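Local structure of coat protein (Tobacco streak virus, 4Y6X) at residues Gly115-Leu118 with Asn119-Asp122. The protein forms the capsid shell of the virus, probably by self-assembly into an icosahedral T=3 particle, and binds viral RNA. Residues are numbered along the deposited sequence; the frame is centred on the assembly and turned at random.
Sequences GKLL and NQLD
Gln120 folds back over Leu117 where strand 107-117 of the jelly-roll beta-barrel passes into the short helix 118-121. The whole contact is local, within one continuous turn of chain.

The main-chain bonds lie close together here. Leu117 O accepts from Gln120 N at 3.0 Å, and a weak bond from Leu121 N reaches the same oxygen. Leu121 N bonds mainly to Leu118 O, at 2.9 Å, so the link to Leu117 O is only a weak second bond.

Leu121 is buried and forms the tight side. Its CD2 meets the CD of Lys116 at 3.8 Å, and its CG lies 3.7 Å from Leu117 O. The two side chains, Lys116 and Leu121, cross at about a right angle. Beyond this pair, Leu121 and Leu118 both touch Phe64 of strand 63-73 and Phe48 of helix 48-52, which ties the turn to the body of the barrel. Lys116 adds a backbone hydrogen bond to Phe64.

Asn119, Gln120 and Asp122 are exposed to solvent. Asn119 packs loosely: its OD1 lies 4.2 Å from Leu117 CB.

Gln120 is exposed yet bonded. Its CG stands anti to the carbonyl carbon (chi1 -67°), and the chain extends beyond it, which carries the amide back to the end of the strand. There OE1 also touches Leu117 CB, and NE2 lies near Lys116 CG. Leu117 N donates to Gln120 OE1 at 3.0 Å, nearly straight at 168°, from 40° above the amide plane.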
# COMPACT_ATOMS: atom_id res chain seq x y z
N GLY A 115 5.42 -18.34 12.77
CA GLY A 115 4.43 -17.78 13.69
C GLY A 115 4.96 -16.64 14.54
O GLY A 115 4.41 -16.37 15.59
N LYS A 116 6.00 -15.97 14.09
CA LYS A 116 6.65 -14.96 14.90
C LYS A 116 5.99 -13.59 14.72
O LYS A 116 5.33 -13.33 13.70
CB LYS A 116 8.12 -14.87 14.52
CG LYS A 116 8.96 -16.15 14.79
CD LYS A 116 10.41 -15.84 14.41
CE LYS A 116 11.39 -17.00 14.51
NZ LYS A 116 10.95 -18.10 15.40
N LEU A 117 6.26 -12.69 15.66
CA LEU A 117 5.83 -11.30 15.59
C LEU A 117 6.85 -10.48 14.86
O LEU A 117 8.01 -10.88 14.69
CB LEU A 117 5.65 -10.70 16.97
CG LEU A 117 4.39 -11.08 17.79
CD1 LEU A 117 4.36 -12.56 18.10
CD2 LEU A 117 4.30 -10.30 19.10
N LEU A 118 6.43 -9.31 14.42
CA LEU A 118 7.31 -8.40 13.66
C LEU A 118 8.61 -8.06 14.38
O LEU A 118 9.68 -8.07 13.75
CB LEU A 118 6.57 -7.12 13.27
CG LEU A 118 7.36 -6.17 12.35
CD1 LEU A 118 7.88 -6.87 11.08
CD2 LEU A 118 6.52 -4.96 11.98
N ASN A 119 8.56 -7.81 15.68
CA ASN A 119 9.77 -7.46 16.41
C ASN A 119 10.80 -8.59 16.40
O ASN A 119 11.99 -8.32 16.59
CB ASN A 119 9.48 -6.98 17.85
CG ASN A 119 8.65 -7.97 18.66
OD1 ASN A 119 9.02 -9.12 18.84
ND2 ASN A 119 7.51 -7.50 19.15
N GLN A 120 10.37 -9.83 16.17
CA GLN A 120 11.28 -10.96 16.04
C GLN A 120 11.80 -11.19 14.60
O GLN A 120 12.74 -11.94 14.41
CB GLN A 120 10.61 -12.24 16.49
CG GLN A 120 10.27 -12.38 17.95
CD GLN A 120 9.24 -13.47 18.14
OE1 GLN A 120 8.05 -13.24 17.96
NE2 GLN A 120 9.69 -14.68 18.46
N LEU A 121 11.20 -10.55 13.61
CA LEU A 121 11.58 -10.68 12.20
C LEU A 121 12.17 -9.41 11.61
O LEU A 121 12.64 -9.41 10.45
CB LEU A 121 10.37 -11.07 11.37
CG LEU A 121 9.69 -12.42 11.72
CD1 LEU A 121 8.34 -12.56 11.07
CD2 LEU A 121 10.57 -13.58 11.33
N ASP A 122 12.19 -8.34 12.38
CA ASP A 122 12.55 -7.03 11.81
C ASP A 122 14.05 -6.87 11.53
O ASP A 122 14.45 -5.86 10.98
CB ASP A 122 11.97 -5.85 12.60
CG ASP A 122 12.48 -5.77 14.03
OD1 ASP A 122 13.24 -6.67 14.46
OD2 ASP A 122 12.10 -4.79 14.73